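Long-range contacts in CT021 (Chlamydia trachomatis serovar L2, PDB 6UXD), which is of unknown function but belongs to a family grouped with the lipoprotein-transport proteins LolA and LolB, so it possibly handles a hydrophobic ligand: residues F110-I114 against W159-S163; R180-W186 against K199-H205. The contacts are given in a common frame with arbitrary orientation. Residue numbers count along the deposited sequence, not the author numbering.

Contact 1 (F110-I114 against W159-S163); sequences FFVKI and WPKDS
A short surface helix packs here against the connection of a beta hairpin, the loop joining the paired antiparallel strands 152-158 and 170-176; a tryptophan tip is fitted against an i, i+3, i+4 helix face. F110-I114 lies within helix 108-116, with phi/psi near -60/-45 and I114 N bonded to F110 O at 3.0 Å. W159-S163 has no regular structure: W159 and P160 adopt polyproline-II angles (-72/146 and -63/160), and D162 is nearly fully stretched (-160/-166). The closest backbone register is K113 to P160, CA to CA 7.4 Å, and the summed buried area is 243 Å². F110, with chi1 t, brings CE1 to 3.5 Å from W159 CH2; the phenyl and the indole six-membered ring meet obliquely, centroids 5.6 Å apart and planes at 42°. K113 points toward the loop. Its chain (m, t, chi3 -117°, t) runs past W159 and P160, placing CD 4.0 Å from W159 CZ2 and 3.7 Å from P160 CG, so its methylenes pack while its ammonium reaches farther. I114 completes the face, CG1 lying 4.0 Å from W159 CH2. The indole (chi1 t, chi2 -98°) thus enters benzo end first, leaving NE1 on the loop side. Around it the loop is held by backbone hydrogen bonds of W159 with K169 and P160 with E168, and D162 OD1 is hydrogen-bonded to S164 OG. The other carboxylate oxygen, D162 OD2, takes W159 NE1 at 3.3 Å and, in a salt bridge, K113 NZ at 2.9 Å.

Contact 2 (R180-W186 against K199-H205); sequences RLAFPLW and KTIEMGH
R180-W186 runs nearly antiparallel to K199-H205 (end-to-end directions 164° apart). K199-G204 ends strand 196-204, with H205 beyond it; R180-F183 is irregular, and W186 enters strand 186-189. The gap widens from W186-K199, a non-hydrogen-bonded antiparallel pair (CA to CA 5.0 Å), toward R180 and H205. W186 CZ3 rests 3.9 Å from K199 CG; the lysine ammonium continues to E146. Next, T200 OG1 donates to P184 O at 2.6 Å, T200 N makes a weak bond to L185 O at 3.4 Å, and a water donates to both L185 O and T200 O at 2.7 Å. F183 CA and M203 CA stand 7.7 Å apart. M203 (p, t, p) fills this hollow, its CE 3.5 Å from L185 CD2, 3.3 Å from P184 O, 3.6 Å from F183 O and 4.4 Å from F183 CB, its SD 4.1 Å from L181 CD2. L181 CD2 wedges 3.7 Å from H205 NE2. H205 ND1 lies over one face of the R180 guanidinium, 3.4 Å from NH2, too poorly angled to hydrogen-bond; D20 salt-bridges R180 and hydrogen-bonds H205. Burying 504 Å², this is the splayed open end of a beta hairpin, strands 186-189 and 196-204, within the large antiparallel sheet.

In the fold
After the strands and short helices of the N-terminal half, the chain reaches helix 108-116 and contact 1 opens. The 44 intervening residues include strands 118-122, 142-144 and 152-158, and the loop after the last of these returns to the helix. Contact 2 opens only later, past strand 170-176, and closes a loop of 12 residues carrying the turn from strand 186-189 into strand 196-204. The two therefore stand in series, neither nested nor crossed, with centres 22 Å apart and nearest atoms about 8 Å apart. The run of neighbouring strands 152-158, 170-176, 186-189 and 196-204 joins them: contact 1 ties the helix to one sheet connection, and contact 2 fastens another onto the strand next to 21-26.

Contact 1 (F110-I114 against W159-S163)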
ATOM      1  N   PHE A 110      -3.571  10.042   8.643  1.00 91.75           N
ATOM      2  CA  PHE A 110      -2.538   9.726   7.659  1.00 86.11           C
ATOM      3  C   PHE A 110      -3.108   8.913   6.498  1.00 76.04           C
ATOM      4  O   PHE A 110      -2.876   9.230   5.326  1.00 62.59           O
ATOM      5  CB  PHE A 110      -1.407   8.978   8.365  1.00 83.89           C
ATOM      6  CG  PHE A 110      -0.239   8.642   7.491  1.00 80.37           C
ATOM      7  CD1 PHE A 110       0.648   9.625   7.080  1.00 80.46           C
ATOM      8  CD2 PHE A 110       0.000   7.331   7.117  1.00 79.23           C
ATOM      9  CE1 PHE A 110       1.740   9.307   6.288  1.00 77.96           C
ATOM     10  CE2 PHE A 110       1.088   7.006   6.329  1.00 74.41           C
ATOM     11  CZ  PHE A 110       1.961   7.995   5.913  1.00 72.20           C
ATOM     12  N   PHE A 111      -3.877   7.866   6.807  1.00 82.13           N
ATOM     13  CA  PHE A 111      -4.487   7.056   5.756  1.00 74.09           C
ATOM     14  C   PHE A 111      -5.416   7.890   4.875  1.00 67.56           C
ATOM     15  O   PHE A 111      -5.379   7.785   3.644  1.00 56.18           O
ATOM     16  CB  PHE A 111      -5.247   5.876   6.373  1.00 69.79           C
ATOM     17  CG  PHE A 111      -4.379   4.674   6.675  1.00 70.02           C
ATOM     18  CD1 PHE A 111      -3.739   3.983   5.652  1.00 73.05           C
ATOM     19  CD2 PHE A 111      -4.221   4.225   7.975  1.00 73.28           C
ATOM     20  CE1 PHE A 111      -2.948   2.879   5.927  1.00 69.33           C
ATOM     21  CE2 PHE A 111      -3.433   3.117   8.260  1.00 68.28           C
ATOM     22  CZ  PHE A 111      -2.797   2.446   7.237  1.00 67.40           C
ATOM     23  N   VAL A 112      -6.269   8.720   5.483  1.00 73.44           N
ATOM     24  CA  VAL A 112      -7.202   9.509   4.681  1.00 75.62           C
ATOM     25  C   VAL A 112      -6.437  10.442   3.749  1.00 68.84           C
ATOM     26  O   VAL A 112      -6.833  10.655   2.596  1.00 57.55           O
ATOM     27  CB  VAL A 112      -8.183  10.289   5.582  1.00 87.46           C
ATOM     28  CG1 VAL A 112      -9.030  11.258   4.742  1.00 81.59           C
ATOM     29  CG2 VAL A 112      -9.090   9.331   6.344  1.00 78.46           C
ATOM     30  N   LYS A 113      -5.333  11.015   4.232  1.00 67.76           N
ATOM     31  CA  LYS A 113      -4.511  11.864   3.373  1.00 71.34           C
ATOM     32  C   LYS A 113      -4.001  11.089   2.166  1.00 57.57           C
ATOM     33  O   LYS A 113      -4.168  11.526   1.021  1.00 46.75           O
ATOM     34  CB  LYS A 113      -3.347  12.448   4.173  1.00 71.85           C
ATOM     35  CG  LYS A 113      -3.769  13.596   5.067  1.00 72.98           C
ATOM     36  CD  LYS A 113      -2.594  14.210   5.791  1.00 73.44           C
ATOM     37  CE  LYS A 113      -2.716  14.052   7.291  1.00 80.21           C
ATOM     38  NZ  LYS A 113      -1.874  15.051   8.001  1.00 84.02           N
ATOM     39  N   ILE A 114      -3.397   9.918   2.401  1.00 57.40           N
ATOM     40  CA  ILE A 114      -2.874   9.121   1.293  1.00 54.68           C
ATOM     41  C   ILE A 114      -3.971   8.843   0.274  1.00 47.60           C
ATOM     42  O   ILE A 114      -3.793   9.053  -0.931  1.00 41.15           O
ATOM     43  CB  ILE A 114      -2.254   7.814   1.811  1.00 60.73           C
ATOM     44  CG1 ILE A 114      -1.062   8.116   2.710  1.00 65.13           C
ATOM     45  CG2 ILE A 114      -1.792   6.972   0.644  1.00 60.47           C
ATOM     46  CD1 ILE A 114      -0.730   6.980   3.645  1.00 71.03           C
ATOM     47  N   TRP A 159       1.641  16.287  -1.304  1.00 44.77           N
ATOM     48  CA  TRP A 159       1.098  16.095   0.028  1.00 57.06           C
ATOM     49  C   TRP A 159       0.344  17.351   0.463  1.00 57.77           C
ATOM     50  O   TRP A 159       0.732  18.466   0.105  1.00 49.98           O
ATOM     51  CB  TRP A 159       2.232  15.809   1.003  1.00 54.40           C
ATOM     52  CG  TRP A 159       1.810  15.242   2.299  1.00 61.61           C
ATOM     53  CD1 TRP A 159       1.623  15.915   3.470  1.00 62.08           C
ATOM     54  CD2 TRP A 159       1.509  13.870   2.569  1.00 63.25           C
ATOM     55  NE1 TRP A 159       1.232  15.041   4.457  1.00 67.17           N
ATOM     56  CE2 TRP A 159       1.157  13.779   3.929  1.00 65.82           C
ATOM     57  CE3 TRP A 159       1.509  12.710   1.792  1.00 59.12           C
ATOM     58  CZ2 TRP A 159       0.806  12.573   4.528  1.00 69.43           C
ATOM     59  CZ3 TRP A 159       1.166  11.515   2.387  1.00 63.57           C
ATOM     60  CH2 TRP A 159       0.819  11.455   3.742  1.00 70.80           C
ATOM     61  N   PRO A 160      -0.733  17.204   1.237  1.00 55.93           N
ATOM     62  CA  PRO A 160      -1.472  18.392   1.685  1.00 60.85           C
ATOM     63  C   PRO A 160      -0.622  19.286   2.575  1.00 61.73           C
ATOM     64  O   PRO A 160       0.387  18.868   3.150  1.00 62.68           O
ATOM     65  CB  PRO A 160      -2.657  17.801   2.463  1.00 63.38           C
ATOM     66  CG  PRO A 160      -2.179  16.464   2.897  1.00 61.50           C
ATOM     67  CD  PRO A 160      -1.361  15.970   1.734  1.00 59.87           C
ATOM     68  N   LYS A 161      -1.045  20.546   2.677  1.00 67.68           N
ATOM     69  CA  LYS A 161      -0.457  21.461   3.650  1.00 65.13           C
ATOM     70  C   LYS A 161      -0.895  21.031   5.042  1.00 68.05           C
ATOM     71  O   LYS A 161      -2.095  20.930   5.317  1.00 69.65           O
ATOM     72  CB  LYS A 161      -0.884  22.900   3.366  1.00 59.59           C
ATOM     73  N   ASP A 162       0.065  20.753   5.914  1.00 70.10           N
ATOM     74  CA  ASP A 162      -0.253  20.213   7.227  1.00 74.38           C
ATOM     75  C   ASP A 162       0.934  20.463   8.154  1.00 82.63           C
ATOM     76  O   ASP A 162       1.836  21.250   7.843  1.00 79.40           O
ATOM     77  CB  ASP A 162      -0.635  18.728   7.115  1.00 77.02           C
ATOM     78  CG  ASP A 162       0.573  17.800   7.002  1.00 76.57           C
ATOM     79  OD1 ASP A 162       1.675  18.269   6.657  1.00 79.69           O
ATOM     80  OD2 ASP A 162       0.421  16.584   7.254  1.00 75.88           O
ATOM     81  N   SER A 163       0.932  19.786   9.303  1.00 86.02           N
ATOM     82  CA  SER A 163       1.870  20.038  10.389  1.00 88.51           C
ATOM     83  C   SER A 163       3.029  19.047  10.403  1.00 88.39           C
ATOM     84  O   SER A 163       3.594  18.766  11.466  1.00 89.11           O
ATOM     85  CB  SER A 163       1.125  19.996  11.723  1.00 99.07           C
ATOM     86  OG  SER A 163      -0.178  20.551  11.596  1.00101.74           O
TER

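Contact 2 (R180-W186 against K199-H205)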
ATOM      1  N   ARG A 180      -4.386  -4.108 -14.565  1.00 35.73           N
ATOM      2  CA  ARG A 180      -4.673  -5.208 -13.673  1.00 38.43           C
ATOM      3  C   ARG A 180      -3.770  -5.181 -12.447  1.00 37.66           C
ATOM      4  O   ARG A 180      -4.102  -5.792 -11.428  1.00 37.32           O
ATOM      5  CB  ARG A 180      -4.536  -6.506 -14.463  1.00 45.54           C
ATOM      6  CG  ARG A 180      -4.864  -7.731 -13.700  1.00 53.29           C
ATOM      7  CD  ARG A 180      -6.356  -7.895 -13.513  1.00 59.30           C
ATOM      8  NE  ARG A 180      -6.575  -8.986 -12.568  1.00 58.44           N
ATOM      9  CZ  ARG A 180      -6.607  -8.836 -11.249  1.00 55.47           C
ATOM     10  NH1 ARG A 180      -6.471  -7.613 -10.697  1.00 51.39           N
ATOM     11  NH2 ARG A 180      -6.791  -9.908 -10.488  1.00 54.44           N
ATOM     12  N   LEU A 181      -2.654  -4.459 -12.504  1.00 35.82           N
ATOM     13  CA  LEU A 181      -1.746  -4.328 -11.369  1.00 32.35           C
ATOM     14  C   LEU A 181      -1.977  -2.942 -10.771  1.00 35.46           C
ATOM     15  O   LEU A 181      -1.389  -1.955 -11.225  1.00 39.45           O
ATOM     16  CB  LEU A 181      -0.297  -4.507 -11.794  1.00 32.46           C
ATOM     17  CG  LEU A 181       0.129  -5.915 -12.210  1.00 32.21           C
ATOM     18  CD1 LEU A 181       1.587  -5.882 -12.723  1.00 38.13           C
ATOM     19  CD2 LEU A 181      -0.018  -6.899 -11.052  1.00 37.69           C
ATOM     20  N   ALA A 182      -2.809  -2.880  -9.726  1.00 35.64           N
ATOM     21  CA  ALA A 182      -3.350  -1.605  -9.268  1.00 34.94           C
ATOM     22  C   ALA A 182      -2.498  -0.933  -8.200  1.00 36.36           C
ATOM     23  O   ALA A 182      -2.616   0.285  -8.019  1.00 37.14           O
ATOM     24  CB  ALA A 182      -4.772  -1.809  -8.733  1.00 35.78           C
ATOM     25  N   PHE A 183      -1.635  -1.680  -7.509  1.00 32.82           N
ATOM     26  CA  PHE A 183      -0.766  -1.076  -6.510  1.00 37.21           C
ATOM     27  C   PHE A 183       0.445  -0.395  -7.143  1.00 36.77           C
ATOM     28  O   PHE A 183       0.895  -0.773  -8.229  1.00 36.35           O
ATOM     29  CB  PHE A 183      -0.273  -2.114  -5.524  1.00 37.22           C
ATOM     30  CG  PHE A 183      -1.322  -2.610  -4.586  1.00 35.73           C
ATOM     31  CD1 PHE A 183      -1.633  -1.896  -3.448  1.00 41.69           C
ATOM     32  CD2 PHE A 183      -1.966  -3.807  -4.821  1.00 37.40           C
ATOM     33  CE1 PHE A 183      -2.573  -2.362  -2.558  1.00 39.34           C
ATOM     34  CE2 PHE A 183      -2.905  -4.284  -3.948  1.00 42.35           C
ATOM     35  CZ  PHE A 183      -3.220  -3.554  -2.801  1.00 39.38           C
ATOM     36  N   PRO A 184       1.003   0.601  -6.471  1.00 34.69           N
ATOM     37  CA  PRO A 184       2.158   1.299  -7.031  1.00 39.19           C
ATOM     38  C   PRO A 184       3.382   0.395  -7.106  1.00 32.92           C
ATOM     39  O   PRO A 184       3.539  -0.549  -6.328  1.00 32.71           O
ATOM     40  CB  PRO A 184       2.377   2.462  -6.057  1.00 42.31           C
ATOM     41  CG  PRO A 184       1.735   2.024  -4.791  1.00 44.40           C
ATOM     42  CD  PRO A 184       0.589   1.153  -5.170  1.00 37.93           C
ATOM     43  N   LEU A 185       4.234   0.682  -8.091  1.00 36.64           N
ATOM     44  CA  LEU A 185       5.533   0.013  -8.215  1.00 37.43           C
ATOM     45  C   LEU A 185       6.620   0.686  -7.398  1.00 38.20           C
ATOM     46  O   LEU A 185       7.594   0.031  -7.001  1.00 37.09           O
ATOM     47  CB  LEU A 185       5.985   0.005  -9.674  1.00 30.37           C
ATOM     48  CG  LEU A 185       5.080  -0.702 -10.672  1.00 35.93           C
ATOM     49  CD1 LEU A 185       5.509  -0.369 -12.094  1.00 34.96           C
ATOM     50  CD2 LEU A 185       5.120  -2.198 -10.407  1.00 35.46           C
ATOM     51  N   TRP A 186       6.479   1.981  -7.156  1.00 34.58           N
ATOM     52  CA  TRP A 186       7.579   2.804  -6.670  1.00 35.20           C
ATOM     53  C   TRP A 186       7.019   4.170  -6.295  1.00 27.38           C
ATOM     54  O   TRP A 186       6.247   4.754  -7.058  1.00 34.11           O
ATOM     55  CB  TRP A 186       8.632   2.915  -7.758  1.00 36.96           C
ATOM     56  CG  TRP A 186       9.912   3.624  -7.431  1.00 37.19           C
ATOM     57  CD1 TRP A 186      10.174   4.958  -7.537  1.00 37.78           C
ATOM     58  CD2 TRP A 186      11.126   3.004  -7.022  1.00 35.62           C
ATOM     59  NE1 TRP A 186      11.491   5.207  -7.205  1.00 39.82           N
ATOM     60  CE2 TRP A 186      12.089   4.020  -6.871  1.00 38.03           C
ATOM     61  CE3 TRP A 186      11.487   1.683  -6.739  1.00 36.24           C
ATOM     62  CZ2 TRP A 186      13.393   3.754  -6.458  1.00 41.97           C
ATOM     63  CZ3 TRP A 186      12.771   1.424  -6.325  1.00 38.46           C
ATOM     64  CH2 TRP A 186      13.714   2.446  -6.193  1.00 41.73           C
ATOM     65  N   LYS A 199       9.431   1.304  -1.816  1.00 44.31           N
ATOM     66  CA  LYS A 199       9.648   0.352  -2.894  1.00 42.19           C
ATOM     67  C   LYS A 199       8.648  -0.788  -2.767  1.00 35.06           C
ATOM     68  O   LYS A 199       8.405  -1.294  -1.669  1.00 42.33           O
ATOM     69  CB  LYS A 199      11.095  -0.154  -2.831  1.00 45.40           C
ATOM     70  CG  LYS A 199      11.489  -1.234  -3.830  1.00 47.93           C
ATOM     71  CD  LYS A 199      13.003  -1.524  -3.770  1.00 49.59           C
ATOM     72  CE  LYS A 199      13.371  -2.839  -4.493  1.00 56.85           C
ATOM     73  NZ  LYS A 199      14.833  -3.183  -4.379  1.00 57.38           N
ATOM     74  N   THR A 200       8.052  -1.184  -3.886  1.00 36.61           N
ATOM     75  CA  THR A 200       7.183  -2.357  -3.905  1.00 37.49           C
ATOM     76  C   THR A 200       8.018  -3.564  -4.311  1.00 36.25           C
ATOM     77  O   THR A 200       8.542  -3.615  -5.431  1.00 36.81           O
ATOM     78  CB  THR A 200       6.014  -2.175  -4.862  1.00 36.56           C
ATOM     79  OG1 THR A 200       5.347  -0.944  -4.559  1.00 34.89           O
ATOM     80  CG2 THR A 200       5.034  -3.325  -4.707  1.00 39.22           C
ATOM     81  N   ILE A 201       8.164  -4.515  -3.397  1.00 32.42           N
ATOM     82  CA  ILE A 201       9.067  -5.636  -3.634  1.00 38.08           C
ATOM     83  C   ILE A 201       8.334  -6.879  -4.100  1.00 37.05           C
ATOM     84  O   ILE A 201       8.970  -7.772  -4.681  1.00 33.84           O
ATOM     85  CB  ILE A 201       9.915  -5.934  -2.384  1.00 40.42           C
ATOM     86  CG1 ILE A 201       9.042  -6.377  -1.197  1.00 40.50           C
ATOM     87  CG2 ILE A 201      10.702  -4.703  -2.015  1.00 41.75           C
ATOM     88  CD1 ILE A 201       9.839  -6.646   0.096  1.00 42.59           C
ATOM     89  N   GLU A 202       7.017  -6.955  -3.901  1.00 34.73           N
ATOM     90  CA  GLU A 202       6.235  -8.068  -4.413  1.00 36.61           C
ATOM     91  C   GLU A 202       4.808  -7.597  -4.614  1.00 35.24           C
ATOM     92  O   GLU A 202       4.314  -6.786  -3.831  1.00 35.17           O
ATOM     93  CB  GLU A 202       6.272  -9.266  -3.461  1.00 37.38           C
ATOM     94  CG  GLU A 202       5.671 -10.542  -4.054  1.00 37.64           C
ATOM     95  CD  GLU A 202       5.768 -11.749  -3.121  1.00 38.93           C
ATOM     96  OE1 GLU A 202       6.891 -12.079  -2.704  1.00 34.16           O
ATOM     97  OE2 GLU A 202       4.712 -12.358  -2.796  1.00 38.02           O
ATOM     98  N   MET A 203       4.175  -8.048  -5.694  1.00 34.78           N
ATOM     99  CA  MET A 203       2.740  -7.855  -5.853  1.00 37.48           C
ATOM    100  C   MET A 203       2.191  -9.044  -6.626  1.00 41.04           C
ATOM    101  O   MET A 203       2.924  -9.755  -7.324  1.00 35.98           O
ATOM    102  CB  MET A 203       2.397  -6.526  -6.561  1.00 40.02           C
ATOM    103  CG  MET A 203       3.044  -6.367  -7.902  1.00 38.24           C
ATOM    104  SD  MET A 203       2.689  -4.856  -8.818  1.00 39.12           S
ATOM    105  CE  MET A 203       3.221  -3.527  -7.724  1.00 41.53           C
ATOM    106  N   GLY A 204       0.889  -9.266  -6.478  1.00 37.45           N
ATOM    107  CA  GLY A 204       0.244 -10.345  -7.186  1.00 35.97           C
ATOM    108  C   GLY A 204      -1.254 -10.467  -6.963  1.00 35.46           C
ATOM    109  O   GLY A 204      -1.962  -9.480  -6.702  1.00 36.76           O
ATOM    110  N   HIS A 205      -1.739 -11.694  -7.119  1.00 36.51           N
ATOM    111  CA  HIS A 205      -3.160 -11.986  -7.159  1.00 40.09           C
ATOM    112  C   HIS A 205      -3.427 -13.270  -6.392  1.00 39.89           C
ATOM    113  O   HIS A 205      -2.512 -14.060  -6.123  1.00 39.31           O
ATOM    114  CB  HIS A 205      -3.655 -12.141  -8.596  1.00 39.43           C
ATOM    115  CG  HIS A 205      -3.193 -11.059  -9.518  1.00 47.59           C
ATOM    116  ND1 HIS A 205      -3.620  -9.754  -9.408  1.00 41.24           N
ATOM    117  CD2 HIS A 205      -2.348 -11.090 -10.578  1.00 46.38           C
ATOM    118  CE1 HIS A 205      -3.069  -9.029 -10.365  1.00 41.66           C
ATOM    119  NE2 HIS A 205      -2.289  -9.814 -11.085  1.00 46.00           N
TER
HETATM  120  O   HOH W   1       9.701  -1.627  -6.765  1.00 35.69           O